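Local coordinates for protein 2-keto-3-deoxy-D-arabinonate dehydratase (Sulfolobus solfataricus, PDB 2Q1A) that catalyses the magnesium-dependent dehydration of 2-dehydro-3-deoxy-D-arabinonate to 2,5-dioxopentanoate, a step in the oxidation of D-arabinonate to 2-oxoglutarate, at residues A[145-150]-A[158-163]; A[138-143]-A[165-170]; A[79-84]-A[105-110]. One frame throughout, in Å; residues are numbered along the deposited sequence.

Contact 1 (A[145-150]-A[158-163]); sequences ELAVVL and GYTIMD. With MG (magnesium ion), chain B.
Val148 and Tyr159 lie side by side on one face of an antiparallel beta hairpin, with CG1 of Val148 3.6 Å from CE1 of Tyr159. The tyrosine carries its CG beside the backbone N (chi1 -61°), which brings the CD1-CE1 side of the ring against the valine; Leu146 comes obliquely to the same CD1 corner from the opposite side of the ring plane, its CD1 4.0 Å from Tyr159 CD1. Across the sheet, on the face of Glu145, Ala147 and Val149, Ala147 CB touches both its direct partner Thr160 and, diagonally, Met162, CB to CB 3.9 Å. Along the backbones Glu145 and Met162 exchange two bonds, as do Ala147 and Thr160; at the far end Val149 N bonds firmly to Gly158 O (2.9 Å) while the return bond from Gly158 N is weak. At the metal end the extended Glu145 side chain sends OE1 to the magnesium ion (2.0 Å), alongside Glu143 and Asp164. OE2 of this buried residue accepts bonds from Thr253 OG1 and Gly255 N, which should fix the turn of the carboxylate. The hairpin is thus flanked on both sides: strand 250-253 pairs with 140-150 beyond Leu146 and Val148, strand 188-196 pairs with 156-167 and receives Thr160 OG1 at Val193 O, and Ile161 packs on strand 271-276.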
ATOM      1  N   GLU A 145      36.330   9.082   0.492  1.00 36.83           N
ATOM      2  CA  GLU A 145      36.391   7.836  -0.269  1.00 36.28           C
ATOM      3  C   GLU A 145      35.541   7.884  -1.532  1.00 36.01           C
ATOM      4  O   GLU A 145      34.485   8.516  -1.560  1.00 36.25           O
ATOM      5  CB  GLU A 145      35.947   6.663   0.609  1.00 36.07           C
ATOM      6  CG  GLU A 145      36.706   6.537   1.929  1.00 36.05           C
ATOM      7  CD  GLU A 145      36.456   5.229   2.661  1.00 36.44           C
ATOM      8  OE1 GLU A 145      36.890   5.121   3.831  1.00 36.32           O
ATOM      9  OE2 GLU A 145      35.842   4.302   2.079  1.00 36.05           O
ATOM     10  N   LEU A 146      36.017   7.224  -2.581  1.00 35.56           N
ATOM     11  CA  LEU A 146      35.196   6.947  -3.749  1.00 35.42           C
ATOM     12  C   LEU A 146      34.312   5.734  -3.440  1.00 35.65           C
ATOM     13  O   LEU A 146      34.781   4.729  -2.884  1.00 35.62           O
ATOM     14  CB  LEU A 146      36.069   6.672  -4.977  1.00 35.31           C
ATOM     15  CG  LEU A 146      35.374   6.237  -6.272  1.00 35.25           C
ATOM     16  CD1 LEU A 146      34.609   7.393  -6.899  1.00 34.74           C
ATOM     17  CD2 LEU A 146      36.385   5.658  -7.260  1.00 35.09           C
ATOM     18  N   ALA A 147      33.035   5.842  -3.790  1.00 35.56           N
ATOM     19  CA  ALA A 147      32.077   4.788  -3.512  1.00 35.79           C
ATOM     20  C   ALA A 147      31.287   4.403  -4.755  1.00 35.91           C
ATOM     21  O   ALA A 147      30.933   5.259  -5.570  1.00 35.80           O
ATOM     22  CB  ALA A 147      31.148   5.205  -2.398  1.00 35.80           C
ATOM     23  N   VAL A 148      31.026   3.106  -4.900  1.00 35.95           N
ATOM     24  CA  VAL A 148      30.224   2.615  -6.019  1.00 36.03           C
ATOM     25  C   VAL A 148      28.804   2.262  -5.581  1.00 36.11           C
ATOM     26  O   VAL A 148      28.589   1.784  -4.463  1.00 35.88           O
ATOM     27  CB  VAL A 148      30.878   1.394  -6.725  1.00 36.22           C
ATOM     28  CG1 VAL A 148      32.065   1.830  -7.578  1.00 36.24           C
ATOM     29  CG2 VAL A 148      31.292   0.312  -5.714  1.00 35.78           C
ATOM     30  N   VAL A 149      27.841   2.521  -6.464  1.00 36.23           N
ATOM     31  CA  VAL A 149      26.488   1.991  -6.307  1.00 36.41           C
ATOM     32  C   VAL A 149      26.405   0.695  -7.119  1.00 36.43           C
ATOM     33  O   VAL A 149      26.818   0.658  -8.285  1.00 36.36           O
ATOM     34  CB  VAL A 149      25.402   2.999  -6.754  1.00 36.34           C
ATOM     35  CG1 VAL A 149      24.015   2.454  -6.470  1.00 36.13           C
ATOM     36  CG2 VAL A 149      25.576   4.330  -6.038  1.00 36.83           C
ATOM     37  N   LEU A 150      25.884  -0.360  -6.493  1.00 36.56           N
ATOM     38  CA  LEU A 150      25.834  -1.698  -7.109  1.00 36.77           C
ATOM     39  C   LEU A 150      24.415  -2.249  -7.271  1.00 36.87           C
ATOM     40  O   LEU A 150      23.512  -1.878  -6.517  1.00 37.06           O
ATOM     41  CB  LEU A 150      26.666  -2.686  -6.279  1.00 36.54           C
ATOM     42  CG  LEU A 150      28.084  -2.254  -5.901  1.00 36.64           C
ATOM     43  CD1 LEU A 150      28.650  -3.110  -4.778  1.00 36.18           C
ATOM     44  CD2 LEU A 150      29.002  -2.275  -7.117  1.00 37.46           C
ATOM     45  N   GLY A 158      26.953   3.156 -10.694  1.00 34.97           N
ATOM     46  CA  GLY A 158      27.419   4.531 -10.629  1.00 34.68           C
ATOM     47  C   GLY A 158      28.459   4.792  -9.562  1.00 34.61           C
ATOM     48  O   GLY A 158      28.846   3.884  -8.820  1.00 34.71           O
ATOM     49  N   TYR A 159      28.904   6.045  -9.489  1.00 34.46           N
ATOM     50  CA  TYR A 159      29.929   6.478  -8.535  1.00 34.34           C
ATOM     51  C   TYR A 159      29.440   7.677  -7.746  1.00 34.02           C
ATOM     52  O   TYR A 159      28.606   8.445  -8.228  1.00 34.12           O
ATOM     53  CB  TYR A 159      31.218   6.877  -9.257  1.00 34.52           C
ATOM     54  CG  TYR A 159      31.877   5.781 -10.065  1.00 35.09           C
ATOM     55  CD1 TYR A 159      32.802   4.917  -9.480  1.00 35.04           C
ATOM     56  CD2 TYR A 159      31.600   5.630 -11.427  1.00 35.43           C
ATOM     57  CE1 TYR A 159      33.423   3.921 -10.224  1.00 35.31           C
ATOM     58  CE2 TYR A 159      32.217   4.633 -12.182  1.00 35.24           C
ATOM     59  CZ  TYR A 159      33.122   3.782 -11.570  1.00 35.37           C
ATOM     60  OH  TYR A 159      33.735   2.792 -12.303  1.00 36.02           O
ATOM     61  N   THR A 160      29.982   7.845  -6.543  1.00 33.57           N
ATOM     62  CA  THR A 160      29.641   8.967  -5.678  1.00 33.06           C
ATOM     63  C   THR A 160      30.752   9.212  -4.636  1.00 33.01           C
ATOM     64  O   THR A 160      31.683   8.406  -4.508  1.00 32.84           O
ATOM     65  CB  THR A 160      28.251   8.753  -5.002  1.00 33.01           C
ATOM     66  OG1 THR A 160      27.781   9.986  -4.441  1.00 33.18           O
ATOM     67  CG2 THR A 160      28.317   7.684  -3.916  1.00 32.44           C
ATOM     68  N   ILE A 161      30.656  10.329  -3.917  1.00 32.46           N
ATOM     69  CA  ILE A 161      31.584  10.655  -2.840  1.00 32.41           C
ATOM     70  C   ILE A 161      31.008  10.146  -1.525  1.00 32.40           C
ATOM     71  O   ILE A 161      29.847  10.428  -1.211  1.00 32.25           O
ATOM     72  CB  ILE A 161      31.767  12.195  -2.711  1.00 32.61           C
ATOM     73  CG1 ILE A 161      32.370  12.785  -3.989  1.00 32.36           C
ATOM     74  CG2 ILE A 161      32.579  12.551  -1.459  1.00 32.02           C
ATOM     75  CD1 ILE A 161      31.961  14.214  -4.239  1.00 32.58           C
ATOM     76  N   MET A 162      31.811   9.420  -0.750  1.00 32.17           N
ATOM     77  CA  MET A 162      31.393   9.035   0.596  1.00 32.38           C
ATOM     78  C   MET A 162      32.379   9.486   1.664  1.00 32.37           C
ATOM     79  O   MET A 162      33.594   9.521   1.448  1.00 32.12           O
ATOM     80  CB  MET A 162      31.141   7.519   0.717  1.00 32.36           C
ATOM     81  CG  MET A 162      30.492   7.095   2.048  1.00 31.85           C
ATOM     82  SD  MET A 162      29.713   5.461   2.060  1.00 33.04           S
ATOM     83  CE  MET A 162      28.132   5.818   1.301  1.00 31.87           C
ATOM     84  N   ASP A 163      31.819   9.813   2.820  1.00 32.43           N
ATOM     85  CA  ASP A 163      32.575  10.101   4.010  1.00 32.82           C
ATOM     86  C   ASP A 163      32.386   8.958   5.022  1.00 32.99           C
ATOM     87  O   ASP A 163      31.353   8.864   5.686  1.00 33.04           O
ATOM     88  CB  ASP A 163      32.099  11.437   4.581  1.00 32.87           C
ATOM     89  CG  ASP A 163      32.944  11.923   5.736  1.00 33.44           C
ATOM     90  OD1 ASP A 163      33.776  11.148   6.253  1.00 33.37           O
ATOM     91  OD2 ASP A 163      32.764  13.096   6.134  1.00 34.56           O
TER
HETATM   92 MG    MG B 294      37.181   3.977   5.506  1.00 26.37          MG
HETATM   93  O   HOH W   1      36.461   2.524   4.014  1.00 34.10           O

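Contact 2 (A[138-143]-A[165-170]); sequences EWTLPE and VSARDL. With MG (magnesium ion), chain B; 2KT (2-ketobutyric acid), chain C.
The open end of the beta hairpin formed by strands 140-150 and 156-167, where the second strand runs into helix 168-173, is closed here beside the magnesium site of this FAH-family enzyme. Leu141 and Ser166 form an antiparallel hydrogen-bonded pair, Leu141 N to Ser166 O at 3.0 Å with the return bond of similar length. Past it, Trp139 and Arg168 run side by side: CB of the arginine sits over the six-membered ring in a CH-pi contact, 3.7 Å from the centroid, and the guanidinium is turned 39° from the indole plane. At the helix start Asp169 N binds Trp139 O in the carbonyl plane on a lone pair. The aspartate's CG is held between backbone N and carbonyl carbon (chi1 60°), which carries OD2 back to Glu138 N; that bond is straight but arrives from above the carboxylate plane, while OD1 is taken by Ser137. Glu143, extended, binds the magnesium ion through OE2 at 2.1 Å, next to the 2-ketobutyric acid that also ligates it. Its OE1 forms a salt bridge with Arg89, and a water bridges it to Arg168, donating to Glu143 OE1 at 3.1 Å and accepting from Arg168 NH1 at 2.7 Å.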
ATOM      1  N   GLU A 138      36.941  10.990  21.491  1.00 41.32           N
ATOM      2  CA  GLU A 138      37.846  12.125  21.665  1.00 42.22           C
ATOM      3  C   GLU A 138      38.650  12.372  20.389  1.00 41.69           C
ATOM      4  O   GLU A 138      39.414  13.339  20.312  1.00 41.92           O
ATOM      5  CB  GLU A 138      38.798  11.897  22.858  1.00 42.10           C
ATOM      6  CG  GLU A 138      38.127  11.888  24.241  1.00 43.36           C
ATOM      7  CD  GLU A 138      39.092  11.525  25.389  1.00 44.55           C
ATOM      8  OE1 GLU A 138      40.152  10.897  25.131  1.00 47.72           O
ATOM      9  OE2 GLU A 138      38.790  11.868  26.560  1.00 47.19           O
ATOM     10  N   TRP A 139      38.474  11.504  19.392  1.00 41.09           N
ATOM     11  CA  TRP A 139      39.236  11.610  18.143  1.00 40.49           C
ATOM     12  C   TRP A 139      38.517  10.966  16.944  1.00 40.30           C
ATOM     13  O   TRP A 139      38.708   9.781  16.642  1.00 40.64           O
ATOM     14  CB  TRP A 139      40.653  11.039  18.336  1.00 40.09           C
ATOM     15  CG  TRP A 139      41.538  11.092  17.119  1.00 39.70           C
ATOM     16  CD1 TRP A 139      41.657  12.123  16.226  1.00 39.54           C
ATOM     17  CD2 TRP A 139      42.447  10.074  16.680  1.00 39.49           C
ATOM     18  NE1 TRP A 139      42.571  11.800  15.247  1.00 39.84           N
ATOM     19  CE2 TRP A 139      43.071  10.550  15.501  1.00 39.32           C
ATOM     20  CE3 TRP A 139      42.791   8.802  17.165  1.00 39.39           C
ATOM     21  CZ2 TRP A 139      44.026   9.803  14.803  1.00 39.36           C
ATOM     22  CZ3 TRP A 139      43.742   8.057  16.470  1.00 39.66           C
ATOM     23  CH2 TRP A 139      44.347   8.562  15.297  1.00 39.66           C
ATOM     24  N   THR A 140      37.701  11.767  16.261  1.00 39.80           N
ATOM     25  CA  THR A 140      36.929  11.307  15.111  1.00 39.28           C
ATOM     26  C   THR A 140      37.403  12.014  13.844  1.00 39.39           C
ATOM     27  O   THR A 140      37.540  13.242  13.825  1.00 39.77           O
ATOM     28  CB  THR A 140      35.400  11.518  15.334  1.00 39.23           C
ATOM     29  OG1 THR A 140      34.948  10.702  16.426  1.00 37.67           O
ATOM     30  CG2 THR A 140      34.601  11.173  14.085  1.00 38.64           C
ATOM     31  N   LEU A 141      37.651  11.234  12.794  1.00 39.06           N
ATOM     32  CA  LEU A 141      38.153  11.756  11.525  1.00 39.02           C
ATOM     33  C   LEU A 141      37.244  11.406  10.351  1.00 39.13           C
ATOM     34  O   LEU A 141      36.687  10.308  10.310  1.00 39.86           O
ATOM     35  CB  LEU A 141      39.565  11.219  11.242  1.00 38.77           C
ATOM     36  CG  LEU A 141      40.749  11.703  12.089  1.00 38.47           C
ATOM     37  CD1 LEU A 141      42.041  11.041  11.610  1.00 37.46           C
ATOM     38  CD2 LEU A 141      40.879  13.235  12.070  1.00 37.59           C
ATOM     39  N   PRO A 142      37.086  12.332   9.391  1.00 39.05           N
ATOM     40  CA  PRO A 142      36.354  11.965   8.186  1.00 38.88           C
ATOM     41  C   PRO A 142      37.258  11.199   7.224  1.00 38.85           C
ATOM     42  O   PRO A 142      38.450  11.502   7.127  1.00 39.16           O
ATOM     43  CB  PRO A 142      35.964  13.320   7.589  1.00 38.93           C
ATOM     44  CG  PRO A 142      37.048  14.259   8.046  1.00 38.70           C
ATOM     45  CD  PRO A 142      37.553  13.735   9.361  1.00 38.95           C
ATOM     46  N   GLU A 143      36.708  10.205   6.534  1.00 38.50           N
ATOM     47  CA  GLU A 143      37.486   9.463   5.554  1.00 38.00           C
ATOM     48  C   GLU A 143      36.938   9.683   4.138  1.00 37.95           C
ATOM     49  O   GLU A 143      35.891   9.139   3.776  1.00 38.15           O
ATOM     50  CB  GLU A 143      37.561   7.979   5.928  1.00 37.92           C
ATOM     51  CG  GLU A 143      38.309   7.701   7.248  1.00 37.90           C
ATOM     52  CD  GLU A 143      38.529   6.209   7.532  1.00 38.00           C
ATOM     53  OE1 GLU A 143      39.108   5.878   8.596  1.00 36.87           O
ATOM     54  OE2 GLU A 143      38.123   5.368   6.695  1.00 37.19           O
ATOM     55  N   VAL A 165      32.884   8.255   8.180  1.00 34.25           N
ATOM     56  CA  VAL A 165      33.154   8.884   9.473  1.00 34.93           C
ATOM     57  C   VAL A 165      33.585   7.828  10.504  1.00 35.32           C
ATOM     58  O   VAL A 165      32.869   6.857  10.737  1.00 35.66           O
ATOM     59  CB  VAL A 165      31.927   9.708   9.963  1.00 34.76           C
ATOM     60  CG1 VAL A 165      32.279  10.545  11.172  1.00 34.96           C
ATOM     61  CG2 VAL A 165      31.408  10.606   8.847  1.00 34.46           C
ATOM     62  N   SER A 166      34.757   8.018  11.108  1.00 35.95           N
ATOM     63  CA  SER A 166      35.333   7.005  12.009  1.00 36.54           C
ATOM     64  C   SER A 166      35.800   7.556  13.364  1.00 36.84           C
ATOM     65  O   SER A 166      36.629   8.469  13.414  1.00 36.94           O
ATOM     66  CB  SER A 166      36.510   6.287  11.324  1.00 36.47           C
ATOM     67  OG  SER A 166      36.223   5.957   9.973  1.00 36.17           O
ATOM     68  N   ALA A 167      35.273   6.991  14.454  1.00 37.29           N
ATOM     69  CA  ALA A 167      35.805   7.235  15.807  1.00 37.66           C
ATOM     70  C   ALA A 167      37.143   6.512  15.983  1.00 38.15           C
ATOM     71  O   ALA A 167      37.220   5.445  16.606  1.00 38.19           O
ATOM     72  CB  ALA A 167      34.807   6.799  16.878  1.00 37.38           C
ATOM     73  N   ARG A 168      38.193   7.111  15.425  1.00 38.80           N
ATOM     74  CA  ARG A 168      39.534   6.527  15.383  1.00 39.25           C
ATOM     75  C   ARG A 168      40.122   6.153  16.748  1.00 39.34           C
ATOM     76  O   ARG A 168      40.874   5.180  16.858  1.00 39.41           O
ATOM     77  CB  ARG A 168      40.483   7.461  14.628  1.00 39.61           C
ATOM     78  CG  ARG A 168      40.149   7.628  13.137  1.00 40.84           C
ATOM     79  CD  ARG A 168      40.381   6.336  12.365  1.00 42.86           C
ATOM     80  NE  ARG A 168      41.692   5.773  12.676  1.00 45.09           N
ATOM     81  CZ  ARG A 168      42.811   6.067  12.020  1.00 46.39           C
ATOM     82  NH1 ARG A 168      42.783   6.906  10.989  1.00 46.57           N
ATOM     83  NH2 ARG A 168      43.960   5.515  12.389  1.00 46.77           N
ATOM     84  N   ASP A 169      39.783   6.906  17.788  1.00 39.51           N
ATOM     85  CA  ASP A 169      40.301   6.593  19.124  1.00 39.78           C
ATOM     86  C   ASP A 169      39.790   5.258  19.643  1.00 39.77           C
ATOM     87  O   ASP A 169      40.550   4.509  20.265  1.00 39.89           O
ATOM     88  CB  ASP A 169      40.035   7.722  20.134  1.00 39.63           C
ATOM     89  CG  ASP A 169      38.559   8.022  20.314  1.00 40.16           C
ATOM     90  OD1 ASP A 169      37.837   8.114  19.292  1.00 40.24           O
ATOM     91  OD2 ASP A 169      38.128   8.184  21.481  1.00 39.93           O
ATOM     92  N   LEU A 170      38.518   4.956  19.368  1.00 39.74           N
ATOM     93  CA  LEU A 170      37.899   3.698  19.804  1.00 39.58           C
ATOM     94  C   LEU A 170      38.492   2.484  19.085  1.00 39.55           C
ATOM     95  O   LEU A 170      38.763   1.455  19.704  1.00 39.46           O
ATOM     96  CB  LEU A 170      36.378   3.745  19.629  1.00 39.59           C
ATOM     97  CG  LEU A 170      35.565   4.769  20.431  1.00 39.59           C
ATOM     98  CD1 LEU A 170      34.081   4.487  20.262  1.00 38.95           C
ATOM     99  CD2 LEU A 170      35.939   4.783  21.920  1.00 39.99           C
TER
HETATM  100 MG    MG B 294      37.181   3.977   5.506  1.00 26.37          MG
HETATM  101  C4  2KT C 295      39.232   0.822   8.236  1.00 32.91           C
HETATM  102  C3  2KT C 295      39.866   1.106   7.150  1.00 33.61           C
HETATM  103  C2  2KT C 295      39.292   1.980   6.424  1.00 33.46           C
HETATM  104  O3  2KT C 295      38.171   2.411   6.703  1.00 33.80           O
HETATM  105  C   2KT C 295      39.906   2.451   5.331  1.00 33.19           C
HETATM  106  OXT 2KT C 295      41.044   2.034   5.015  1.00 33.38           O
HETATM  107  O   2KT C 295      39.325   3.315   4.629  1.00 33.19           O
HETATM  108  O   HOH W   2      41.049   8.199   9.457  1.00 37.44           O
HETATM  109  O   HOH W   1      36.461   2.524   4.014  1.00 34.10           O

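Contact 3 (A[79-84]-A[105-110]). With 2KT (2-ketobutyric acid), chain C.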
ATOM      1  N   SER A  79      35.323  -0.889   2.605  1.00 44.21           N
ATOM      2  CA  SER A  79      36.527  -1.655   2.367  1.00 45.83           C
ATOM      3  C   SER A  79      37.662  -0.954   3.095  1.00 46.90           C
ATOM      4  O   SER A  79      37.658   0.268   3.223  1.00 47.20           O
ATOM      5  CB  SER A  79      36.814  -1.715   0.878  1.00 45.74           C
ATOM      6  OG  SER A  79      37.475  -2.919   0.550  1.00 47.04           O
ATOM      7  N   GLY A  80      38.626  -1.723   3.584  1.00 48.31           N
ATOM      8  CA  GLY A  80      39.705  -1.153   4.385  1.00 50.11           C
ATOM      9  C   GLY A  80      41.096  -1.390   3.836  1.00 51.29           C
ATOM     10  O   GLY A  80      41.362  -2.426   3.227  1.00 51.29           O
ATOM     11  N   ILE A  81      41.975  -0.413   4.063  1.00 52.67           N
ATOM     12  CA  ILE A  81      43.411  -0.510   3.752  1.00 54.10           C
ATOM     13  C   ILE A  81      43.673  -0.848   2.273  1.00 55.35           C
ATOM     14  O   ILE A  81      44.282  -1.871   1.952  1.00 55.36           O
ATOM     15  CB  ILE A  81      44.150  -1.500   4.721  1.00 53.92           C
ATOM     16  CG1 ILE A  81      43.634  -1.377   6.167  1.00 53.65           C
ATOM     17  CG2 ILE A  81      45.670  -1.315   4.662  1.00 54.17           C
ATOM     18  CD1 ILE A  81      43.817  -0.006   6.813  1.00 53.57           C
ATOM     19  N   SER A  82      43.206   0.023   1.383  1.00 57.09           N
ATOM     20  CA  SER A  82      43.314  -0.202  -0.060  1.00 58.83           C
ATOM     21  C   SER A  82      44.336   0.712  -0.751  1.00 60.36           C
ATOM     22  O   SER A  82      44.445   0.721  -1.981  1.00 60.28           O
ATOM     23  CB  SER A  82      41.934  -0.075  -0.717  1.00 58.75           C
ATOM     24  OG  SER A  82      41.342   1.182  -0.444  1.00 58.19           O
ATOM     25  N   TYR A  83      45.085   1.471   0.047  1.00 62.48           N
ATOM     26  CA  TYR A  83      46.138   2.349  -0.465  1.00 64.74           C
ATOM     27  C   TYR A  83      47.486   2.014   0.169  1.00 66.61           C
ATOM     28  O   TYR A  83      47.535   1.475   1.279  1.00 66.77           O
ATOM     29  CB  TYR A  83      45.791   3.817  -0.206  1.00 64.39           C
ATOM     30  CG  TYR A  83      44.704   4.375  -1.096  1.00 64.26           C
ATOM     31  CD1 TYR A  83      43.358   4.226  -0.762  1.00 63.97           C
ATOM     32  CD2 TYR A  83      45.022   5.066  -2.269  1.00 64.08           C
ATOM     33  CE1 TYR A  83      42.355   4.745  -1.573  1.00 63.94           C
ATOM     34  CE2 TYR A  83      44.024   5.595  -3.086  1.00 63.72           C
ATOM     35  CZ  TYR A  83      42.694   5.429  -2.732  1.00 63.97           C
ATOM     36  OH  TYR A  83      41.699   5.943  -3.533  1.00 63.98           O
ATOM     37  N   GLU A  84      48.573   2.344  -0.532  1.00 69.04           N
ATOM     38  CA  GLU A  84      49.933   2.028  -0.072  1.00 71.58           C
ATOM     39  C   GLU A  84      50.230   2.538   1.338  1.00 73.01           C
ATOM     40  O   GLU A  84      50.743   1.789   2.174  1.00 73.32           O
ATOM     41  CB  GLU A  84      50.992   2.550  -1.053  1.00 71.50           C
ATOM     42  CG  GLU A  84      50.968   1.857  -2.414  1.00 72.21           C
ATOM     43  CD  GLU A  84      52.282   1.959  -3.185  1.00 72.36           C
ATOM     44  OE1 GLU A  84      53.094   2.869  -2.896  1.00 73.46           O
ATOM     45  OE2 GLU A  84      52.495   1.121  -4.091  1.00 73.31           O
ATOM     46  N   GLU A 105      48.904  -3.973   8.566  1.00 58.74           N
ATOM     47  CA  GLU A 105      50.062  -4.335   7.757  1.00 58.82           C
ATOM     48  C   GLU A 105      49.810  -5.683   7.072  1.00 58.52           C
ATOM     49  O   GLU A 105      50.026  -5.828   5.863  1.00 58.52           O
ATOM     50  CB  GLU A 105      51.292  -4.409   8.660  1.00 59.00           C
ATOM     51  CG  GLU A 105      52.601  -3.987   8.037  1.00 60.26           C
ATOM     52  CD  GLU A 105      53.660  -3.702   9.094  1.00 61.91           C
ATOM     53  OE1 GLU A 105      53.708  -2.558   9.600  1.00 62.71           O
ATOM     54  OE2 GLU A 105      54.444  -4.619   9.422  1.00 62.29           O
ATOM     55  N   LYS A 106      49.327  -6.647   7.855  1.00 58.08           N
ATOM     56  CA  LYS A 106      49.009  -7.989   7.370  1.00 57.88           C
ATOM     57  C   LYS A 106      47.913  -8.007   6.288  1.00 57.44           C
ATOM     58  O   LYS A 106      48.074  -8.660   5.252  1.00 57.36           O
ATOM     59  CB  LYS A 106      48.625  -8.891   8.552  1.00 57.99           C
ATOM     60  CG  LYS A 106      48.628 -10.394   8.260  1.00 59.07           C
ATOM     61  CD  LYS A 106      50.042 -10.975   8.181  1.00 60.47           C
ATOM     62  CE  LYS A 106      50.015 -12.497   8.061  1.00 60.51           C
ATOM     63  NZ  LYS A 106      51.390 -13.052   7.946  1.00 60.69           N
ATOM     64  N   VAL A 107      46.819  -7.277   6.524  1.00 56.90           N
ATOM     65  CA  VAL A 107      45.674  -7.259   5.604  1.00 56.41           C
ATOM     66  C   VAL A 107      45.946  -6.525   4.281  1.00 56.19           C
ATOM     67  O   VAL A 107      45.297  -6.805   3.270  1.00 55.92           O
ATOM     68  CB  VAL A 107      44.377  -6.727   6.292  1.00 56.50           C
ATOM     69  CG1 VAL A 107      44.295  -5.200   6.242  1.00 56.39           C
ATOM     70  CG2 VAL A 107      43.143  -7.343   5.655  1.00 56.29           C
ATOM     71  N   TYR A 108      46.899  -5.591   4.299  1.00 56.03           N
ATOM     72  CA  TYR A 108      47.304  -4.864   3.093  1.00 55.83           C
ATOM     73  C   TYR A 108      47.851  -5.802   2.017  1.00 55.56           C
ATOM     74  O   TYR A 108      47.574  -5.613   0.826  1.00 55.53           O
ATOM     75  CB  TYR A 108      48.337  -3.770   3.415  1.00 56.09           C
ATOM     76  CG  TYR A 108      48.899  -3.082   2.179  1.00 56.26           C
ATOM     77  CD1 TYR A 108      50.176  -3.393   1.698  1.00 56.35           C
ATOM     78  CD2 TYR A 108      48.141  -2.141   1.474  1.00 56.34           C
ATOM     79  CE1 TYR A 108      50.692  -2.772   0.559  1.00 56.29           C
ATOM     80  CE2 TYR A 108      48.646  -1.517   0.330  1.00 56.66           C
ATOM     81  CZ  TYR A 108      49.922  -1.838  -0.118  1.00 56.67           C
ATOM     82  OH  TYR A 108      50.420  -1.227  -1.242  1.00 56.54           O
ATOM     83  N   ASP A 109      48.625  -6.801   2.443  1.00 55.16           N
ATOM     84  CA  ASP A 109      49.222  -7.785   1.530  1.00 54.92           C
ATOM     85  C   ASP A 109      48.316  -8.986   1.237  1.00 54.18           C
ATOM     86  O   ASP A 109      48.254  -9.455   0.096  1.00 54.32           O
ATOM     87  CB  ASP A 109      50.561  -8.290   2.079  1.00 55.15           C
ATOM     88  CG  ASP A 109      51.678  -7.270   1.938  1.00 56.30           C
ATOM     89  OD1 ASP A 109      51.835  -6.685   0.840  1.00 57.18           O
ATOM     90  OD2 ASP A 109      52.411  -7.063   2.930  1.00 57.35           O
ATOM     91  N   ALA A 110      47.626  -9.468   2.272  1.00 53.01           N
ATOM     92  CA  ALA A 110      46.843 -10.710   2.225  1.00 51.84           C
ATOM     93  C   ALA A 110      45.889 -10.811   1.037  1.00 51.11           C
ATOM     94  O   ALA A 110      45.319  -9.808   0.603  1.00 51.14           O
ATOM     95  CB  ALA A 110      46.077 -10.885   3.523  1.00 51.77           C
TER
HETATM   96  C4  2KT C 295      39.232   0.822   8.236  1.00 32.91           C
HETATM   97  C3  2KT C 295      39.866   1.106   7.150  1.00 33.61           C
HETATM   98  C2  2KT C 295      39.292   1.980   6.424  1.00 33.46           C
HETATM   99  O3  2KT C 295      38.171   2.411   6.703  1.00 33.80           O
HETATM  100  C   2KT C 295      39.906   2.451   5.331  1.00 33.19           C
HETATM  101  OXT 2KT C 295      41.044   2.034   5.015  1.00 33.38           O
HETATM  102  O   2KT C 295      39.325   3.315   4.629  1.00 33.19           O
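Ile81 is wedged between the bound 2-ketobutyric acid and helix 103-109. Its backbone N gives a nearly straight hydrogen bond to OXT of the ligand (2.8 Å, 174°), in keeping with its role as a substrate-binding residue, and CD1 comes to 3.9 Å from the same oxygen. Nearer the backbone the side chain meets the helix: CG1, the carbon that carries CD1, lies 3.9 Å from Val107 CG1, the two side chains crossing at about a right angle, and the CG2 branch packs on Tyr108 CB at 3.8 Å. Tyr108 holds its CG opposite the backbone N (chi1 174°), a setting that swings the ring from the helix toward the loop 81-84. Ile81 O lies at the ring edge, near its plane, whereas Tyr83 O approaches CE2 obliquely at 3.3 Å. Farther out the tyrosine hydroxyl lies against the aliphatic part of Glu84, Tyr108 OH to Glu84 CG 3.3 Å, with the glutamate carboxylate turned almost perpendicular to the ring. No hydrogen bond joins the two segments, which are held by van der Waals contacts. Replacing Tyr108 by an alanine would probably leave Tyr83 O and the Glu84 methylenes without their ring neighbour and let the loop that carries the ligand-binding Ile81 N shift more easily. A second shell holds that loop: Ser82 OG bonds to Thr254 O, its backbone hydrogen-bonds with that of Arg230, and Tyr83 packs on Met229 and Ala257. The ligand is also gripped by Lys182 and Thr256. Segment 79-84 contains the last residues of strand 76-80, which lies between strands 114-119 and 250-253, and the loop that follows; Val107 of the helix and Ala110 just after it also pack on Tyr177 of a second subunit.

Along the chain contact 3 comes first, and the two contacts of the hairpin follow, with contact 1 lying within the span bracketed by contact 2. The three centres are about 19 to 20 Å from one another. Contacts 1 and 2 share strands 140-150 and 156-167 and touch where Asp163 OD1 probably accepts a hydrogen bond from Glu143 N; each supplies a carboxylate to the same magnesium ion, and one metal-bound water belongs to both. Contact 3 touches neither, its nearest atoms being about 5 Å from contact 1 and 6 Å from contact 2, but it shares the 2-ketobutyric acid with contact 2. Metal-binding hairpin and ligand-binding loop thus converge on one active site.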